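Long-range contacts in cryptochrome DASH, chloroplastic/mitochondrial (Arabidopsis thaliana, PDB 2J4D), which repairs cyclobutane pyrimidine dimers in single-stranded DNA with FAD and a folate light antenna, binds DNA without sequence specificity and may act as a photoreceptor: residues A[90-94]-A[237-242]; A[356-362]-A[405-411]; A[399-404]-A[445-450]. All coordinates share one frame. Residue numbers count along the deposited sequence, not the author numbering.

Interaction 1: residues A[90-94]-A[237-242]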
loop_
_atom_site.group_PDB
_atom_site.type_symbol
_atom_site.label_atom_id
_atom_site.label_comp_id
_atom_site.label_asym_id
_atom_site.label_seq_id
_atom_site.Cartn_x
_atom_site.Cartn_y
_atom_site.Cartn_z
ATOM N N THR A 90 12.127 2.703 -6.080
ATOM C CA THR A 90 11.629 2.974 -4.741
ATOM C C THR A 90 12.229 4.299 -4.254
ATOM O O THR A 90 13.441 4.412 -4.043
ATOM C CB THR A 90 12.006 1.864 -3.742
ATOM O OG1 THR A 90 11.362 0.639 -4.116
ATOM C CG2 THR A 90 11.559 2.245 -2.335
ATOM N N GLY A 91 11.372 5.299 -4.094
ATOM C CA GLY A 91 11.828 6.595 -3.625
ATOM C C GLY A 91 12.271 6.534 -2.174
ATOM O O GLY A 91 11.945 5.591 -1.442
ATOM N N ALA A 92 13.001 7.561 -1.756
ATOM C CA ALA A 92 13.540 7.652 -0.404
ATOM C C ALA A 92 12.509 7.540 0.716
ATOM O O ALA A 92 12.752 6.855 1.712
ATOM C CB ALA A 92 14.329 8.956 -0.254
ATOM N N LEU A 93 11.365 8.202 0.570
ATOM C CA LEU A 93 10.369 8.140 1.634
ATOM C C LEU A 93 9.784 6.740 1.821
ATOM O O LEU A 93 9.644 6.288 2.955
ATOM C CB LEU A 93 9.256 9.169 1.407
ATOM C CG LEU A 93 9.698 10.644 1.450
ATOM C CD1 LEU A 93 8.507 11.529 1.171
ATOM C CD2 LEU A 93 10.298 10.988 2.803
ATOM N N ARG A 94 9.442 6.041 0.738
ATOM C CA ARG A 94 8.908 4.693 0.921
ATOM C C ARG A 94 10.027 3.783 1.413
ATOM O O ARG A 94 9.798 2.867 2.200
ATOM C CB ARG A 94 8.296 4.119 -0.370
ATOM C CG ARG A 94 7.682 2.727 -0.126
ATOM C CD ARG A 94 6.747 2.233 -1.243
ATOM N NE ARG A 94 7.468 1.884 -2.467
ATOM C CZ ARG A 94 7.508 2.646 -3.558
ATOM N NH1 ARG A 94 6.867 3.809 -3.582
ATOM N NH2 ARG A 94 8.175 2.233 -4.636
ATOM N N VAL A 237 20.431 4.951 -1.952
ATOM C CA VAL A 237 19.358 5.933 -1.883
ATOM C C VAL A 237 19.726 6.994 -0.852
ATOM O O VAL A 237 20.128 6.669 0.261
ATOM C CB VAL A 237 18.010 5.276 -1.466
ATOM C CG1 VAL A 237 16.926 6.343 -1.343
ATOM C CG2 VAL A 237 17.596 4.230 -2.496
ATOM N N GLU A 238 19.609 8.260 -1.230
ATOM C CA GLU A 238 19.912 9.340 -0.301
ATOM C C GLU A 238 18.708 9.473 0.626
ATOM O O GLU A 238 17.592 9.734 0.173
ATOM C CB GLU A 238 20.130 10.650 -1.060
ATOM C CG GLU A 238 20.591 11.821 -0.196
ATOM C CD GLU A 238 21.856 11.511 0.596
ATOM O OE1 GLU A 238 22.702 10.737 0.095
ATOM O OE2 GLU A 238 22.011 12.052 1.716
ATOM N N PRO A 239 18.914 9.279 1.936
ATOM C CA PRO A 239 17.797 9.394 2.874
ATOM C C PRO A 239 17.081 10.726 2.724
ATOM O O PRO A 239 17.694 11.735 2.372
ATOM C CB PRO A 239 18.474 9.264 4.232
ATOM C CG PRO A 239 19.623 8.339 3.946
ATOM C CD PRO A 239 20.153 8.889 2.632
ATOM N N GLN A 240 15.779 10.719 2.987
ATOM C CA GLN A 240 14.974 11.927 2.913
ATOM C C GLN A 240 14.043 11.890 4.113
ATOM O O GLN A 240 13.492 10.843 4.442
ATOM C CB GLN A 240 14.153 11.948 1.622
ATOM C CG GLN A 240 13.429 13.261 1.371
ATOM C CD GLN A 240 12.587 13.219 0.112
ATOM O OE1 GLN A 240 13.020 12.697 -0.916
ATOM N NE2 GLN A 240 11.382 13.778 0.183
ATOM N N GLU A 241 13.883 13.016 4.791
ATOM C CA GLU A 241 12.984 13.038 5.931
ATOM C C GLU A 241 11.816 13.947 5.585
ATOM O O GLU A 241 11.920 14.789 4.697
ATOM C CB GLU A 241 13.708 13.542 7.182
ATOM C CG GLU A 241 14.908 12.678 7.610
ATOM C CD GLU A 241 14.579 11.182 7.752
ATOM O OE1 GLU A 241 13.424 10.846 8.073
ATOM O OE2 GLU A 241 15.483 10.333 7.560
ATOM N N VAL A 242 10.698 13.747 6.270
ATOM C CA VAL A 242 9.502 14.548 6.045
ATOM C C VAL A 242 9.694 15.884 6.750
ATOM O O VAL A 242 9.879 15.934 7.963
ATOM C CB VAL A 242 8.258 13.836 6.614
ATOM C CG1 VAL A 242 7.019 14.725 6.480
ATOM C CG2 VAL A 242 8.051 12.520 5.876
HETATM O O HOH W 1 14.306 8.258 3.607
#
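Leu93, Ala92 and Gln240 account for most of the 301 Å² buried where the first turn of helix 92-111 meets the extended loop that leads into strand 245-248. The CA-to-CB bond of Ala92 points toward the loop, and its methyl group sits in the concave side of the loop backbone: its CB lies 3.5 Å from CB of Gln240, 3.4 Å from O of Glu238 and 3.8 Å from CG1 of Val237. The small methyl group lets the two main chains come close, with the CA atoms of Ala92 and Gln240 5.6 Å apart. The CA-to-CB bond of Leu93 runs sideways to the loop, but the end of the side chain comes nearer to it, so that CD2 lies 3.6 Å from O of Gln240 and 4.1 Å from CG2 of Val242. The extended side chain of Gln240 passes alongside, its NE2 3.8 Å from CG of Leu93, and spends its amide on a hydrogen bond to the carbonyl of Ser384, in helix 374-386. Water 1 supplies the polar link, donating to O of Ala92 at 2.8 Å and accepting from N of Gln240 at 2.9 Å.

Helix 92-111 belongs to the N-terminal alpha/beta domain of the photolyase fold, and the loop is part of the connection that runs from this domain toward the helical FAD-binding domain. Gly91, the N-cap residue, and Arg94 fasten the same helix start to the end of helix 409-419 and the residues after it, through Thr418, Glu417 and Leu420. With aliphatic contacts and one water bridge but no direct polar bond between the two segments, the loop is held against the helix chiefly by close fit.

Interaction 2: residues A[356-362]-A[405-411]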
loop_
_atom_site.group_PDB
_atom_site.type_symbol
_atom_site.label_atom_id
_atom_site.label_comp_id
_atom_site.label_asym_id
_atom_site.label_seq_id
_atom_site.Cartn_x
_atom_site.Cartn_y
_atom_site.Cartn_z
ATOM N N TRP A 356 -0.772 10.548 -27.288
ATOM C CA TRP A 356 0.134 10.955 -26.191
ATOM C C TRP A 356 1.581 11.422 -26.254
ATOM O O TRP A 356 2.483 10.763 -26.792
ATOM C CB TRP A 356 0.027 9.847 -25.145
ATOM C CG TRP A 356 -1.346 9.366 -25.059
ATOM C CD1 TRP A 356 -1.807 8.162 -25.485
ATOM C CD2 TRP A 356 -2.485 10.101 -24.607
ATOM N NE1 TRP A 356 -3.168 8.097 -25.342
ATOM C CE2 TRP A 356 -3.610 9.277 -24.801
ATOM C CE3 TRP A 356 -2.664 11.377 -24.060
ATOM C CZ2 TRP A 356 -4.906 9.688 -24.468
ATOM C CZ3 TRP A 356 -3.957 11.793 -23.727
ATOM C CH2 TRP A 356 -5.061 10.948 -23.933
ATOM N N SER A 357 1.772 12.586 -25.656
ATOM C CA SER A 357 3.078 13.266 -25.533
ATOM C C SER A 357 3.858 12.769 -24.315
ATOM O O SER A 357 3.274 12.298 -23.339
ATOM C CB SER A 357 2.890 14.789 -25.380
ATOM O OG SER A 357 4.089 15.433 -24.943
ATOM N N GLN A 358 5.180 12.884 -24.384
ATOM C CA GLN A 358 6.056 12.498 -23.285
ATOM C C GLN A 358 6.986 13.685 -23.041
ATOM O O GLN A 358 8.124 13.528 -22.598
ATOM C CB GLN A 358 6.854 11.242 -23.638
ATOM C CG GLN A 358 5.974 10.049 -23.988
ATOM C CD GLN A 358 6.759 8.750 -24.101
ATOM O OE1 GLN A 358 7.976 8.756 -24.319
ATOM N NE2 GLN A 358 6.060 7.624 -23.963
ATOM N N ASP A 359 6.469 14.874 -23.350
ATOM C CA ASP A 359 7.189 16.137 -23.192
ATOM C C ASP A 359 7.800 16.203 -21.798
ATOM O O ASP A 359 7.087 16.373 -20.805
ATOM C CB ASP A 359 6.225 17.312 -23.378
ATOM C CG ASP A 359 6.916 18.663 -23.278
ATOM O OD1 ASP A 359 7.801 18.830 -22.411
ATOM O OD2 ASP A 359 6.561 19.568 -24.060
ATOM N N GLN A 360 9.122 16.089 -21.733
ATOM C CA GLN A 360 9.833 16.104 -20.462
ATOM C C GLN A 360 9.620 17.395 -19.671
ATOM O O GLN A 360 9.478 17.362 -18.446
ATOM C CB GLN A 360 11.327 15.869 -20.704
ATOM C CG GLN A 360 12.122 15.480 -19.463
ATOM C CD GLN A 360 11.543 14.268 -18.739
ATOM O OE1 GLN A 360 11.040 13.331 -19.364
ATOM N NE2 GLN A 360 11.630 14.279 -17.410
ATOM N N LYS A 361 9.584 18.526 -20.369
ATOM C CA LYS A 361 9.389 19.812 -19.709
ATOM C C LYS A 361 8.013 19.883 -19.065
ATOM O O LYS A 361 7.877 20.310 -17.916
ATOM C CB LYS A 361 9.544 20.964 -20.704
ATOM C CG LYS A 361 10.708 21.892 -20.394
ATOM C CD LYS A 361 10.535 23.245 -21.077
ATOM C CE LYS A 361 9.263 23.939 -20.596
ATOM N NZ LYS A 361 9.530 25.283 -20.004
ATOM N N LEU A 362 6.989 19.482 -19.811
ATOM C CA LEU A 362 5.640 19.499 -19.271
ATOM C C LEU A 362 5.577 18.585 -18.064
ATOM O O LEU A 362 5.067 18.965 -17.013
ATOM C CB LEU A 362 4.623 19.028 -20.306
ATOM C CG LEU A 362 3.989 20.116 -21.169
ATOM C CD1 LEU A 362 2.846 19.513 -21.969
ATOM C CD2 LEU A 362 3.470 21.238 -20.284
ATOM N N MET A 405 -2.774 18.409 -19.657
ATOM C CA MET A 405 -1.414 18.404 -20.182
ATOM C C MET A 405 -1.240 17.478 -21.380
ATOM O O MET A 405 -0.284 17.623 -22.141
ATOM C CB MET A 405 -0.420 18.015 -19.089
ATOM C CG MET A 405 -0.397 18.981 -17.930
ATOM S SD MET A 405 0.890 18.570 -16.760
ATOM C CE MET A 405 2.215 19.562 -17.353
ATOM N N GLY A 406 -2.159 16.528 -21.541
ATOM C CA GLY A 406 -2.083 15.597 -22.655
ATOM C C GLY A 406 -0.907 14.631 -22.613
ATOM O O GLY A 406 -0.466 14.132 -23.651
ATOM N N LEU A 407 -0.405 14.339 -21.418
ATOM C CA LEU A 407 0.741 13.436 -21.287
ATOM C C LEU A 407 0.423 11.952 -21.166
ATOM O O LEU A 407 -0.648 11.562 -20.707
ATOM C CB LEU A 407 1.598 13.844 -20.084
ATOM C CG LEU A 407 2.270 15.218 -20.158
ATOM C CD1 LEU A 407 2.993 15.511 -18.855
ATOM C CD2 LEU A 407 3.241 15.247 -21.329
ATOM N N ASP A 408 1.385 11.141 -21.597
ATOM C CA ASP A 408 1.325 9.680 -21.523
ATOM C C ASP A 408 1.035 9.419 -20.040
ATOM O O ASP A 408 1.851 9.770 -19.187
ATOM C CB ASP A 408 2.707 9.123 -21.906
ATOM C CG ASP A 408 2.770 7.612 -21.892
ATOM O OD1 ASP A 408 2.263 6.989 -20.933
ATOM O OD2 ASP A 408 3.352 7.044 -22.844
ATOM N N TRP A 409 -0.110 8.812 -19.736
ATOM C CA TRP A 409 -0.496 8.573 -18.343
ATOM C C TRP A 409 0.493 7.773 -17.498
ATOM O O TRP A 409 0.552 7.931 -16.275
ATOM C CB TRP A 409 -1.883 7.909 -18.268
ATOM C CG TRP A 409 -1.960 6.481 -18.772
ATOM C CD1 TRP A 409 -2.278 6.068 -20.038
ATOM C CD2 TRP A 409 -1.736 5.286 -18.008
ATOM N NE1 TRP A 409 -2.269 4.690 -20.106
ATOM C CE2 TRP A 409 -1.937 4.188 -18.876
ATOM C CE3 TRP A 409 -1.384 5.040 -16.673
ATOM C CZ2 TRP A 409 -1.797 2.857 -18.451
ATOM C CZ3 TRP A 409 -1.244 3.713 -16.249
ATOM C CH2 TRP A 409 -1.452 2.641 -17.139
ATOM N N ARG A 410 1.281 6.922 -18.140
ATOM C CA ARG A 410 2.238 6.111 -17.401
ATOM C C ARG A 410 3.349 6.964 -16.785
ATOM O O ARG A 410 4.024 6.535 -15.855
ATOM C CB ARG A 410 2.793 5.020 -18.325
ATOM C CG ARG A 410 1.672 4.113 -18.859
ATOM C CD ARG A 410 2.128 3.246 -20.002
ATOM N NE ARG A 410 2.625 4.050 -21.108
ATOM C CZ ARG A 410 3.394 3.576 -22.082
ATOM N NH1 ARG A 410 3.751 2.299 -22.086
ATOM N NH2 ARG A 410 3.818 4.381 -23.042
ATOM N N MET A 411 3.539 8.178 -17.291
ATOM C CA MET A 411 4.557 9.035 -16.712
ATOM C C MET A 411 4.066 9.389 -15.317
ATOM O O MET A 411 4.839 9.401 -14.358
ATOM C CB MET A 411 4.747 10.307 -17.541
ATOM C CG MET A 411 5.394 10.059 -18.878
ATOM S SD MET A 411 5.683 11.594 -19.761
ATOM C CE MET A 411 7.365 11.932 -19.275
HETATM O O HOH W 2 3.026 7.616 -25.418
#
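Asp408 is the polar centre of this contact. Its OD2 accepts a hydrogen bond from NE2 of Gln358 at 3.0 Å and forms a salt bridge with NH2 of Arg410 at 2.7 Å, while its OD1 takes both N and NE of Arg410, each at 3.0 Å. The same carboxylate thus N-caps helix 409-419 and reaches across to the other segment. Between the backbones, Asp408 N donates to Ser357 O at 2.8 Å and Ser357 N gives a weak bond to Gly406 O at 3.4 Å, making a single beta bridge between Ser357 and Leu407. Gly406, with positive phi, turns the chain out of helix 391-404 into this bridge. Ser357 OG accepts from Asp359 N at 2.9 Å in an ST turn, and Asp359 in turn caps helix 360-367.

Beyond the bridge, the Trp356 ring meets Gly406 O with its edge, CE3 to O at 3.5 Å. Leu362 CD2 packs on Met405 CE at 3.6 Å, and Met411 SD lies 3.7 Å from CA of Gln358. Within the FAD-binding domain, backbone pairing and a shared carboxylate therefore fix two helix starts relative to each other, with apolar side chains filling the space between.

Interaction 3: residues A[399-404]-A[445-450]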
loop_
_atom_site.group_PDB
_atom_site.type_symbol
_atom_site.label_atom_id
_atom_site.label_comp_id
_atom_site.label_asym_id
_atom_site.label_seq_id
_atom_site.Cartn_x
_atom_site.Cartn_y
_atom_site.Cartn_z
ATOM N N SER A 399 -6.219 13.522 -13.693
ATOM C CA SER A 399 -6.993 14.117 -14.780
ATOM C C SER A 399 -6.201 15.260 -15.420
ATOM O O SER A 399 -6.149 15.386 -16.640
ATOM C CB SER A 399 -8.328 14.653 -14.245
ATOM O OG SER A 399 -9.103 15.221 -15.291
ATOM N N PHE A 400 -5.575 16.088 -14.591
ATOM C CA PHE A 400 -4.798 17.210 -15.104
ATOM C C PHE A 400 -3.663 16.762 -16.030
ATOM O O PHE A 400 -3.480 17.305 -17.131
ATOM C CB PHE A 400 -4.206 18.021 -13.952
ATOM C CG PHE A 400 -3.499 19.271 -14.400
ATOM C CD1 PHE A 400 -4.223 20.419 -14.714
ATOM C CD2 PHE A 400 -2.113 19.295 -14.527
ATOM C CE1 PHE A 400 -3.575 21.576 -15.146
ATOM C CE2 PHE A 400 -1.452 20.447 -14.959
ATOM C CZ PHE A 400 -2.187 21.591 -15.270
ATOM N N LEU A 401 -2.894 15.777 -15.582
ATOM C CA LEU A 401 -1.779 15.284 -16.379
ATOM C C LEU A 401 -2.223 14.704 -17.702
ATOM O O LEU A 401 -1.622 14.970 -18.749
ATOM C CB LEU A 401 -0.996 14.223 -15.607
ATOM C CG LEU A 401 0.201 13.672 -16.391
ATOM C CD1 LEU A 401 1.360 13.439 -15.440
ATOM C CD2 LEU A 401 -0.186 12.390 -17.125
ATOM N N VAL A 402 -3.279 13.904 -17.656
ATOM C CA VAL A 402 -3.794 13.254 -18.847
ATOM C C VAL A 402 -4.598 14.150 -19.784
ATOM O O VAL A 402 -4.355 14.172 -20.989
ATOM C CB VAL A 402 -4.692 12.046 -18.472
ATOM C CG1 VAL A 402 -5.383 11.495 -19.718
ATOM C CG2 VAL A 402 -3.858 10.962 -17.803
ATOM N N ARG A 403 -5.550 14.885 -19.225
ATOM C CA ARG A 403 -6.431 15.715 -20.036
ATOM C C ARG A 403 -6.015 17.157 -20.295
ATOM O O ARG A 403 -6.181 17.655 -21.403
ATOM C CB ARG A 403 -7.837 15.668 -19.437
ATOM C CG ARG A 403 -8.355 14.237 -19.323
ATOM C CD ARG A 403 -9.844 14.161 -19.036
ATOM N NE ARG A 403 -10.332 12.794 -19.210
ATOM C CZ ARG A 403 -10.016 11.788 -18.402
ATOM N NH1 ARG A 403 -9.224 12.010 -17.365
ATOM N NH2 ARG A 403 -10.470 10.563 -18.640
ATOM N N ASP A 404 -5.483 17.829 -19.286
ATOM C CA ASP A 404 -5.062 19.209 -19.465
ATOM C C ASP A 404 -3.674 19.294 -20.081
ATOM O O ASP A 404 -3.426 20.137 -20.942
ATOM C CB ASP A 404 -5.107 19.943 -18.131
ATOM C CG ASP A 404 -6.523 20.094 -17.610
ATOM O OD1 ASP A 404 -7.328 20.784 -18.279
ATOM O OD2 ASP A 404 -6.834 19.515 -16.547
ATOM N N ASP A 445 -15.063 7.332 -17.038
ATOM C CA ASP A 445 -14.259 8.287 -17.812
ATOM C C ASP A 445 -14.677 9.723 -17.536
ATOM O O ASP A 445 -15.693 10.179 -18.065
ATOM C CB ASP A 445 -14.442 8.061 -19.311
ATOM C CG ASP A 445 -13.856 6.758 -19.783
ATOM O OD1 ASP A 445 -13.462 5.935 -18.928
ATOM O OD2 ASP A 445 -13.795 6.556 -21.018
ATOM N N ARG A 446 -13.895 10.458 -16.757
ATOM C CA ARG A 446 -14.293 11.828 -16.492
ATOM C C ARG A 446 -13.198 12.870 -16.423
ATOM O O ARG A 446 -12.028 12.565 -16.192
ATOM C CB ARG A 446 -15.122 11.888 -15.210
ATOM C CG ARG A 446 -14.459 11.267 -14.017
ATOM C CD ARG A 446 -15.279 11.533 -12.771
ATOM N NE ARG A 446 -15.630 12.949 -12.687
ATOM C CZ ARG A 446 -16.151 13.535 -11.615
ATOM N NH1 ARG A 446 -16.385 12.831 -10.515
ATOM N NH2 ARG A 446 -16.436 14.832 -11.644
ATOM N N TYR A 447 -13.601 14.112 -16.657
ATOM C CA TYR A 447 -12.690 15.239 -16.614
ATOM C C TYR A 447 -12.958 15.999 -15.319
ATOM O O TYR A 447 -14.107 16.328 -15.014
ATOM C CB TYR A 447 -12.939 16.169 -17.801
ATOM C CG TYR A 447 -12.117 17.434 -17.739
ATOM C CD1 TYR A 447 -10.843 17.491 -18.302
ATOM C CD2 TYR A 447 -12.589 18.560 -17.062
ATOM C CE1 TYR A 447 -10.059 18.634 -18.193
ATOM C CE2 TYR A 447 -11.813 19.708 -16.945
ATOM C CZ TYR A 447 -10.551 19.740 -17.512
ATOM O OH TYR A 447 -9.783 20.880 -17.408
ATOM N N PHE A 448 -11.909 16.269 -14.554
ATOM C CA PHE A 448 -12.071 17.018 -13.317
ATOM C C PHE A 448 -11.766 18.494 -13.568
ATOM O O PHE A 448 -10.658 18.856 -13.969
ATOM C CB PHE A 448 -11.148 16.476 -12.226
ATOM C CG PHE A 448 -11.557 15.131 -11.698
ATOM C CD1 PHE A 448 -11.488 13.998 -12.505
ATOM C CD2 PHE A 448 -12.020 14.993 -10.395
ATOM C CE1 PHE A 448 -11.874 12.748 -12.016
ATOM C CE2 PHE A 448 -12.408 13.747 -9.900
ATOM C CZ PHE A 448 -12.334 12.626 -10.713
ATOM N N SER A 449 -12.764 19.340 -13.346
ATOM C CA SER A 449 -12.607 20.776 -13.524
ATOM C C SER A 449 -11.849 21.320 -12.324
ATOM O O SER A 449 -12.339 21.260 -11.202
ATOM C CB SER A 449 -13.981 21.445 -13.607
ATOM O OG SER A 449 -13.858 22.856 -13.530
ATOM N N ILE A 450 -10.654 21.847 -12.557
ATOM C CA ILE A 450 -9.852 22.384 -11.464
ATOM C C ILE A 450 -10.584 23.453 -10.661
ATOM O O ILE A 450 -10.562 23.431 -9.430
ATOM C CB ILE A 450 -8.497 22.937 -11.983
ATOM C CG1 ILE A 450 -7.473 21.802 -12.067
ATOM C CG2 ILE A 450 -7.966 24.019 -11.049
ATOM C CD1 ILE A 450 -7.924 20.604 -12.877
HETATM O O HOH W 3 -8.325 17.877 -15.184
#
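Tyr447 lies along the side of helix 391-404, its ring edge against the Arg403 side chain (CD1 to CD of Arg403, 3.6 Å) and its OH donating to OD1 of Asp404 at 2.6 Å. That oxygen also accepts from the backbone of Lys495, so the carboxylate joins the C-terminal region to the same place. One turn back, Ser399 OG accepts from N of Phe448 at 3.1 Å in a nearly straight bond. The Arg403 guanidinium lays one face over O of Arg446, CZ to O 3.1 Å, while NH1 bonds to the carbonyl of Gly435.

This belongs to the helical FAD-binding domain of the photolyase fold, where the loop after helix 425-436 crosses helix 391-404 before helix 450-457 begins. Phe448 also touches Arg392, a probable ATP-binding residue by similarity. Water 3 bonds to Ser399 OG (2.8 Å), Asp404 OD2 (2.6 Å) and Phe448 O (2.8 Å), and beside this polar cluster CD1 of Ile450 packs on CD1 of Phe400 at 4.1 Å.

From the N terminus, interaction 1 comes first, closing a 142-residue loop that returns the chain from the connection after helix 194-204 to the start of helix 92-111. It is complete before interaction 2 opens, and its centre lies about 25 Å and 29 Å from the centres of interactions 2 and 3. Those two cross along the chain: 399-404 falls within the loop closed by 356-362 and 405-411, whereas 445-450 lies beyond it. They also touch, Leu407 N approaching Leu401 O at 3.0 Å, a probable hydrogen bond, as helix 391-404 gives way to helix 409-419. Together they tie helices 360-367, 391-404, 409-419 and 450-457 within the FAD-binding domain.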